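Local coordinates for aminomethyltransferase (PDB 3GIR), which is an aminomethyltransferase-family protein with a folate-binding domain and a C-terminal barrel domain, at residues 308-320 with 347-361. Sequence-based numbering, arbitrary orientation. Where two conformers were deposited one is given.
Sequences RCRVGLKPQTRQP and FDGPVAMGYVPVAWK
The ring of Y355 lies between R308, just ahead of strand 309-315, and R310 within it. R308 reaches over one face, its chain extended from CG to NE, in a cation-pi contact: R308 CZ stands 4.5 Å from the centroid of the Y355 ring, nearly along the ring normal. Guanidinium and ring planes are 37° apart. R310 lays its CA and CB over the opposite face, R310 CB making an off-centre CH-pi contact 4.2 Å from the Y355 ring centroid. R310 has CG anti to the backbone N (chi1 -177°) and a bend at chi3; in the M353 conformer given, one of two, its NH1 lies near SD. Beyond the strands, R310 NE donates to A276 O and Y355 OH bonds to D266 O, which anchors both polar ends. The other face carries C309, V311, L313, A352 and V356, packed mainly through carbon and sulfur: V311 CG2 meets V356 CG2 crosswise, and L313 CD1 lies 3.8 Å from G354 N. Antiparallel backbone bonds knit the strands, V311 N to G354 O being nearly straight (172°). At the far end P350 packs on P315, and P350 CG comes to 3.3 Å from T317 O. This is a central pairing of the C-terminal barrel's antiparallel sheet: strand 374-381 flanks 309-315, strand 334-344 flanks 349-356, and helix 248-257 touches V351 and M353.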
ATOM      1  N   ARG A 308     -11.872   9.345 -15.486  1.00 32.68           N
ATOM      2  CA  ARG A 308     -10.466   9.701 -15.686  1.00 29.60           C
ATOM      3  C   ARG A 308      -9.736   8.391 -15.398  1.00 27.70           C
ATOM      4  O   ARG A 308     -10.337   7.477 -14.825  1.00 26.67           O
ATOM      5  CB  ARG A 308     -10.023  10.721 -14.690  1.00 30.88           C
ATOM      6  CG  ARG A 308     -10.556  10.545 -13.325  1.00 31.73           C
ATOM      7  CD  ARG A 308      -9.925  11.635 -12.485  1.00 35.97           C
ATOM      8  NE  ARG A 308     -10.284  11.614 -11.083  1.00 38.72           N
ATOM      9  CZ  ARG A 308      -9.589  12.240 -10.117  1.00 45.94           C
ATOM     10  NH1 ARG A 308      -8.458  12.920 -10.397  1.00 47.85           N
ATOM     11  NH2 ARG A 308     -10.015  12.184  -8.840  1.00 46.80           N
ATOM     12  N   CYS A 309      -8.464   8.284 -15.777  1.00 23.17           N
ATOM     13  CA  CYS A 309      -7.765   6.970 -15.768  1.00 21.89           C
ATOM     14  C   CYS A 309      -6.424   7.094 -15.071  1.00 18.99           C
ATOM     15  O   CYS A 309      -5.622   7.931 -15.473  1.00 18.53           O
ATOM     16  CB  CYS A 309      -7.452   6.459 -17.136  1.00 22.17           C
ATOM     17  SG  CYS A 309      -9.012   6.268 -18.077  1.00 25.39           S
ATOM     18  N   ARG A 310      -6.145   6.212 -14.095  1.00 17.39           N
ATOM     19  CA  ARG A 310      -4.819   6.181 -13.474  1.00 18.26           C
ATOM     20  C   ARG A 310      -3.803   5.508 -14.382  1.00 18.49           C
ATOM     21  O   ARG A 310      -4.009   4.360 -14.875  1.00 20.48           O
ATOM     22  CB  ARG A 310      -4.858   5.406 -12.162  1.00 18.32           C
ATOM     23  CG  ARG A 310      -3.473   5.439 -11.457  1.00 18.47           C
ATOM     24  CD  ARG A 310      -3.569   4.704 -10.109  1.00 20.21           C
ATOM     25  NE  ARG A 310      -3.933   3.293 -10.340  1.00 19.52           N
ATOM     26  CZ  ARG A 310      -3.109   2.293 -10.632  1.00 22.36           C
ATOM     27  NH1 ARG A 310      -1.781   2.414 -10.629  1.00 24.57           N
ATOM     28  NH2 ARG A 310      -3.627   1.096 -10.857  1.00 22.83           N
ATOM     29  N   VAL A 311      -2.736   6.253 -14.683  1.00 17.55           N
ATOM     30  CA  VAL A 311      -1.710   5.819 -15.535  1.00 16.57           C
ATOM     31  C   VAL A 311      -0.306   6.048 -14.981  1.00 16.27           C
ATOM     32  O   VAL A 311      -0.055   6.998 -14.208  1.00 17.98           O
ATOM     33  CB  VAL A 311      -1.825   6.456 -16.998  1.00 18.98           C
ATOM     34  CG1 VAL A 311      -3.156   6.083 -17.681  1.00 19.31           C
ATOM     35  CG2 VAL A 311      -1.599   7.957 -16.957  1.00 17.66           C
ATOM     36  N   GLY A 312       0.619   5.198 -15.442  1.00 16.91           N
ATOM     37  CA  GLY A 312       2.013   5.495 -15.279  1.00 16.92           C
ATOM     38  C   GLY A 312       2.427   6.621 -16.170  1.00 17.82           C
ATOM     39  O   GLY A 312       1.889   6.745 -17.293  1.00 17.48           O
ATOM     40  N   LEU A 313       3.401   7.418 -15.743  1.00 15.92           N
ATOM     41  CA  LEU A 313       3.924   8.534 -16.509  1.00 15.44           C
ATOM     42  C   LEU A 313       5.432   8.555 -16.441  1.00 17.66           C
ATOM     43  O   LEU A 313       6.000   8.471 -15.362  1.00 18.41           O
ATOM     44  CB  LEU A 313       3.359   9.883 -15.943  1.00 15.98           C
ATOM     45  CG  LEU A 313       1.862  10.060 -16.077  1.00 16.18           C
ATOM     46  CD1 LEU A 313       1.339  11.223 -15.117  1.00 16.94           C
ATOM     47  CD2 LEU A 313       1.423  10.320 -17.520  1.00 16.27           C
ATOM     48  N   LYS A 314       6.080   8.737 -17.584  1.00 16.57           N
ATOM     49  CA  LYS A 314       7.538   8.844 -17.660  1.00 17.72           C
ATOM     50  C   LYS A 314       7.927  10.220 -18.109  1.00 18.90           C
ATOM     51  O   LYS A 314       7.786  10.593 -19.246  1.00 18.52           O
ATOM     52  CB  LYS A 314       8.131   7.757 -18.579  1.00 18.36           C
ATOM     53  CG  LYS A 314       9.600   7.761 -18.668  1.00 21.05           C
ATOM     54  CD  LYS A 314      10.179   6.742 -19.721  1.00 25.81           C
ATOM     55  CE  LYS A 314      11.701   6.938 -19.875  1.00 32.71           C
ATOM     56  NZ  LYS A 314      12.325   5.808 -20.695  1.00 38.25           N
ATOM     57  N   PRO A 315       8.418  11.058 -17.178  1.00 18.64           N
ATOM     58  CA  PRO A 315       8.907  12.387 -17.542  1.00 20.72           C
ATOM     59  C   PRO A 315      10.073  12.296 -18.521  1.00 21.56           C
ATOM     60  O   PRO A 315      10.910  11.415 -18.367  1.00 23.28           O
ATOM     61  CB  PRO A 315       9.369  12.942 -16.178  1.00 20.88           C
ATOM     62  CG  PRO A 315       8.633  12.265 -15.230  1.00 21.33           C
ATOM     63  CD  PRO A 315       8.548  10.823 -15.719  1.00 21.21           C
ATOM     64  N   GLN A 316      10.066  13.151 -19.529  1.00 22.88           N
ATOM     65  CA  GLN A 316      11.163  13.196 -20.550  1.00 24.96           C
ATOM     66  C   GLN A 316      12.130  14.249 -20.096  1.00 28.49           C
ATOM     67  O   GLN A 316      12.229  15.346 -20.655  1.00 32.46           O
ATOM     68  CB  GLN A 316      10.586  13.541 -21.897  1.00 24.58           C
ATOM     69  CG  GLN A 316       9.638  12.474 -22.379  1.00 24.95           C
ATOM     70  CD  GLN A 316       9.073  12.737 -23.802  1.00 25.18           C
ATOM     71  OE1 GLN A 316       9.518  13.639 -24.572  1.00 27.95           O
ATOM     72  NE2 GLN A 316       8.073  11.949 -24.129  1.00 27.44           N
ATOM     73  N   THR A 317      12.773  13.940 -19.006  1.00 31.66           N
ATOM     74  CA  THR A 317      13.683  14.887 -18.363  1.00 33.56           C
ATOM     75  C   THR A 317      14.362  14.040 -17.303  1.00 35.19           C
ATOM     76  O   THR A 317      13.866  12.953 -16.966  1.00 34.21           O
ATOM     77  CB  THR A 317      12.998  16.137 -17.783  1.00 34.46           C
ATOM     78  OG1 THR A 317      13.951  16.771 -16.918  1.00 39.44           O
ATOM     79  CG2 THR A 317      11.721  15.822 -16.895  1.00 32.39           C
ATOM     80  N   ARG A 318      15.525  14.494 -16.824  1.00 36.27           N
ATOM     81  CA  ARG A 318      16.232  13.768 -15.775  1.00 37.58           C
ATOM     82  C   ARG A 318      15.755  14.212 -14.406  1.00 36.25           C
ATOM     83  O   ARG A 318      15.983  13.503 -13.398  1.00 36.85           O
ATOM     84  CB  ARG A 318      17.755  13.957 -15.917  1.00 39.32           C
ATOM     85  CG  ARG A 318      18.411  13.089 -17.016  1.00 43.47           C
ATOM     86  CD  ARG A 318      19.657  13.829 -17.609  1.00 50.69           C
ATOM     87  NE  ARG A 318      20.232  13.132 -18.762  1.00 57.04           N
ATOM     88  CZ  ARG A 318      19.692  13.091 -19.984  1.00 60.93           C
ATOM     89  NH1 ARG A 318      18.548  13.726 -20.252  1.00 62.10           N
ATOM     90  NH2 ARG A 318      20.304  12.406 -20.950  1.00 62.18           N
ATOM     91  N   GLN A 319      15.091  15.376 -14.367  1.00 34.10           N
ATOM     92  CA  GLN A 319      14.573  15.916 -13.108  1.00 34.71           C
ATOM     93  C   GLN A 319      13.134  15.448 -12.794  1.00 30.88           C
ATOM     94  O   GLN A 319      12.261  15.541 -13.640  1.00 30.05           O
ATOM     95  CB  GLN A 319      14.682  17.437 -13.136  1.00 35.27           C
ATOM     96  CG  GLN A 319      16.165  17.870 -13.289  1.00 38.52           C
ATOM     97  CD  GLN A 319      17.127  17.217 -12.243  1.00 44.36           C
ATOM     98  OE1 GLN A 319      16.849  17.217 -11.032  1.00 47.76           O
ATOM     99  NE2 GLN A 319      18.257  16.660 -12.726  1.00 46.70           N
ATOM    100  N   PRO A 320      12.909  14.898 -11.584  1.00 28.63           N
ATOM    101  CA  PRO A 320      11.530  14.436 -11.312  1.00 28.16           C
ATOM    102  C   PRO A 320      10.452  15.526 -11.434  1.00 26.98           C
ATOM    103  O   PRO A 320      10.688  16.690 -11.128  1.00 28.14           O
ATOM    104  CB  PRO A 320      11.604  13.935  -9.861  1.00 29.41           C
ATOM    105  CG  PRO A 320      13.041  13.544  -9.667  1.00 28.78           C
ATOM    106  CD  PRO A 320      13.864  14.396 -10.564  1.00 29.44           C
ATOM    107  N   PHE A 347      14.923   2.125 -11.756  1.00 22.58           N
ATOM    108  CA  PHE A 347      14.543   2.509 -13.110  1.00 23.38           C
ATOM    109  C   PHE A 347      15.607   3.417 -13.747  1.00 24.71           C
ATOM    110  O   PHE A 347      15.712   3.445 -14.996  1.00 25.48           O
ATOM    111  CB  PHE A 347      13.203   3.247 -13.069  1.00 23.84           C
ATOM    112  CG  PHE A 347      12.604   3.508 -14.424  1.00 21.59           C
ATOM    113  CD1 PHE A 347      12.234   2.431 -15.214  1.00 23.71           C
ATOM    114  CD2 PHE A 347      12.436   4.768 -14.908  1.00 23.21           C
ATOM    115  CE1 PHE A 347      11.662   2.625 -16.482  1.00 23.96           C
ATOM    116  CE2 PHE A 347      11.851   5.020 -16.192  1.00 21.28           C
ATOM    117  CZ  PHE A 347      11.459   3.920 -16.958  1.00 24.17           C
ATOM    118  N   ASP A 348      16.395   4.073 -12.886  1.00 25.73           N
ATOM    119  CA  ASP A 348      17.423   5.048 -13.201  1.00 26.27           C
ATOM    120  C   ASP A 348      16.867   6.227 -13.954  1.00 25.94           C
ATOM    121  O   ASP A 348      17.438   6.682 -14.953  1.00 26.39           O
ATOM    122  CB  ASP A 348      18.578   4.425 -13.957  1.00 27.47           C
ATOM    123  CG  ASP A 348      19.800   5.298 -13.941  1.00 29.68           C
ATOM    124  OD1 ASP A 348      20.007   6.101 -12.992  1.00 35.51           O
ATOM    125  OD2 ASP A 348      20.550   5.189 -14.927  1.00 36.35           O
ATOM    126  N   GLY A 349      15.764   6.753 -13.438  1.00 23.11           N
ATOM    127  CA  GLY A 349      15.214   8.008 -13.906  1.00 22.70           C
ATOM    128  C   GLY A 349      13.895   8.314 -13.220  1.00 21.48           C
ATOM    129  O   GLY A 349      13.443   7.516 -12.410  1.00 19.45           O
ATOM    130  N   PRO A 350      13.331   9.499 -13.489  1.00 20.70           N
ATOM    131  CA  PRO A 350      12.027   9.887 -12.915  1.00 20.44           C
ATOM    132  C   PRO A 350      10.917   8.885 -13.281  1.00 20.61           C
ATOM    133  O   PRO A 350      10.877   8.361 -14.428  1.00 20.17           O
ATOM    134  CB  PRO A 350      11.763  11.263 -13.520  1.00 20.39           C
ATOM    135  CG  PRO A 350      13.012  11.684 -14.056  1.00 24.48           C
ATOM    136  CD  PRO A 350      13.869  10.566 -14.344  1.00 23.10           C
ATOM    137  N   VAL A 351      10.068   8.605 -12.293  1.00 17.83           N
ATOM    138  CA  VAL A 351       8.888   7.780 -12.385  1.00 18.52           C
ATOM    139  C   VAL A 351       7.750   8.591 -11.795  1.00 17.79           C
ATOM    140  O   VAL A 351       7.958   9.499 -10.970  1.00 17.72           O
ATOM    141  CB  VAL A 351       9.099   6.438 -11.671  1.00 18.82           C
ATOM    142  CG1 VAL A 351      10.297   5.734 -12.377  1.00 20.19           C
ATOM    143  CG2 VAL A 351       9.472   6.613 -10.204  1.00 17.37           C
ATOM    144  N   ALA A 352       6.555   8.404 -12.304  1.00 17.64           N
ATOM    145  CA  ALA A 352       5.385   9.019 -11.804  1.00 18.40           C
ATOM    146  C   ALA A 352       4.114   8.272 -12.143  1.00 18.34           C
ATOM    147  O   ALA A 352       4.131   7.316 -12.930  1.00 17.64           O
ATOM    148  CB  ALA A 352       5.301  10.464 -12.518  1.00 15.49           C
ATOM    149  N   MET A 353       3.016   8.679 -11.492  1.00 17.38           N
ATOM    150  CA  MET A 353       1.688   8.146 -11.809  0.50 17.03           C
ATOM    151  C   MET A 353       0.743   9.311 -11.743  1.00 17.20           C
ATOM    152  O   MET A 353       1.003  10.319 -11.093  1.00 17.16           O
ATOM    153  CB  MET A 353       1.223   7.036 -10.852  0.50 18.02           C
ATOM    154  CG  MET A 353       1.903   5.749 -11.051  0.50 19.49           C
ATOM    155  SD  MET A 353       1.126   4.376 -10.135  0.50 21.62           S
ATOM    156  CE  MET A 353       0.550   5.229  -8.684  0.50 22.73           C
ATOM    157  N   GLY A 354      -0.384   9.203 -12.449  1.00 16.17           N
ATOM    158  CA  GLY A 354      -1.316  10.326 -12.413  1.00 15.17           C
ATOM    159  C   GLY A 354      -2.586   9.959 -13.147  1.00 15.82           C
ATOM    160  O   GLY A 354      -2.788   8.771 -13.511  1.00 17.64           O
ATOM    161  N   TYR A 355      -3.426  10.933 -13.379  1.00 14.92           N
ATOM    162  CA  TYR A 355      -4.719  10.798 -14.042  1.00 14.83           C
ATOM    163  C   TYR A 355      -4.745  11.577 -15.303  1.00 15.83           C
ATOM    164  O   TYR A 355      -4.367  12.734 -15.327  1.00 17.14           O
ATOM    165  CB  TYR A 355      -5.907  11.202 -13.168  1.00 14.69           C
ATOM    166  CG  TYR A 355      -6.228  10.130 -12.126  1.00 15.54           C
ATOM    167  CD1 TYR A 355      -7.139   9.118 -12.379  1.00 16.40           C
ATOM    168  CD2 TYR A 355      -5.552  10.104 -10.913  1.00 19.78           C
ATOM    169  CE1 TYR A 355      -7.401   8.147 -11.470  1.00 17.13           C
ATOM    170  CE2 TYR A 355      -5.835   9.087  -9.981  1.00 20.23           C
ATOM    171  CZ  TYR A 355      -6.740   8.121 -10.283  1.00 18.62           C
ATOM    172  OH  TYR A 355      -7.013   7.054  -9.393  1.00 19.62           O
ATOM    173  N   VAL A 356      -5.261  10.935 -16.354  1.00 15.73           N
ATOM    174  CA  VAL A 356      -5.519  11.563 -17.666  1.00 16.73           C
ATOM    175  C   VAL A 356      -6.920  11.083 -18.094  1.00 17.78           C
ATOM    176  O   VAL A 356      -7.414  10.041 -17.675  1.00 18.68           O
ATOM    177  CB  VAL A 356      -4.429  11.238 -18.685  1.00 17.00           C
ATOM    178  CG1 VAL A 356      -3.039  11.794 -18.260  1.00 18.38           C
ATOM    179  CG2 VAL A 356      -4.397   9.707 -19.029  1.00 15.99           C
ATOM    180  N   PRO A 357      -7.560  11.808 -19.040  1.00 16.79           N
ATOM    181  CA  PRO A 357      -8.814  11.311 -19.531  1.00 18.97           C
ATOM    182  C   PRO A 357      -8.601  10.078 -20.372  1.00 17.58           C
ATOM    183  O   PRO A 357      -7.489   9.804 -20.877  1.00 18.40           O
ATOM    184  CB  PRO A 357      -9.329  12.496 -20.384  1.00 18.36           C
ATOM    185  CG  PRO A 357      -8.507  13.667 -19.993  1.00 17.74           C
ATOM    186  CD  PRO A 357      -7.175  13.055 -19.687  1.00 17.12           C
ATOM    187  N   VAL A 358      -9.680   9.316 -20.547  1.00 19.96           N
ATOM    188  CA  VAL A 358      -9.561   8.052 -21.263  1.00 21.31           C
ATOM    189  C   VAL A 358      -8.930   8.163 -22.651  1.00 19.58           C
ATOM    190  O   VAL A 358      -8.151   7.302 -23.068  1.00 20.86           O
ATOM    191  CB  VAL A 358     -10.936   7.301 -21.251  1.00 23.69           C
ATOM    192  CG1 VAL A 358     -11.993   8.004 -22.042  1.00 26.97           C
ATOM    193  CG2 VAL A 358     -10.777   5.827 -21.712  1.00 26.46           C
ATOM    194  N   ALA A 359      -9.229   9.248 -23.345  1.00 20.24           N
ATOM    195  CA  ALA A 359      -8.622   9.481 -24.670  1.00 20.29           C
ATOM    196  C   ALA A 359      -7.118   9.561 -24.765  1.00 20.56           C
ATOM    197  O   ALA A 359      -6.555   9.361 -25.812  1.00 20.68           O
ATOM    198  CB  ALA A 359      -9.266  10.723 -25.387  1.00 21.74           C
ATOM    199  N   TRP A 360      -6.461   9.822 -23.628  1.00 18.45           N
ATOM    200  CA  TRP A 360      -5.029   9.940 -23.548  1.00 18.28           C
ATOM    201  C   TRP A 360      -4.364   8.757 -22.893  1.00 19.64           C
ATOM    202  O   TRP A 360      -3.148   8.799 -22.648  1.00 18.91           O
ATOM    203  CB  TRP A 360      -4.666  11.178 -22.730  1.00 18.02           C
ATOM    204  CG  TRP A 360      -4.735  12.539 -23.539  1.00 17.26           C
ATOM    205  CD1 TRP A 360      -3.697  13.165 -24.140  1.00 17.30           C
ATOM    206  CD2 TRP A 360      -5.880  13.303 -23.780  1.00 16.66           C
ATOM    207  NE1 TRP A 360      -4.150  14.275 -24.803  1.00 20.29           N
ATOM    208  CE2 TRP A 360      -5.492  14.403 -24.566  1.00 17.99           C
ATOM    209  CE3 TRP A 360      -7.218  13.161 -23.447  1.00 17.40           C
ATOM    210  CZ2 TRP A 360      -6.401  15.368 -25.013  1.00 20.86           C
ATOM    211  CZ3 TRP A 360      -8.132  14.138 -23.870  1.00 21.69           C
ATOM    212  CH2 TRP A 360      -7.692  15.246 -24.628  1.00 21.48           C
ATOM    213  N   LYS A 361      -5.131   7.714 -22.578  1.00 19.30           N
ATOM    214  CA  LYS A 361      -4.529   6.629 -21.745  1.00 19.96           C
ATOM    215  C   LYS A 361      -3.687   5.641 -22.520  1.00 19.77           C
ATOM    216  O   LYS A 361      -2.993   4.804 -21.917  1.00 21.65           O
ATOM    217  CB  LYS A 361      -5.587   5.956 -20.891  1.00 23.02           C
ATOM    218  CG  LYS A 361      -6.337   4.872 -21.571  1.00 28.06           C
ATOM    219  CD  LYS A 361      -7.072   4.043 -20.515  1.00 37.15           C
ATOM    220  CE  LYS A 361      -8.071   3.128 -21.126  1.00 42.05           C
ATOM    221  NZ  LYS A 361      -8.799   2.447 -20.016  1.00 46.57           N
TER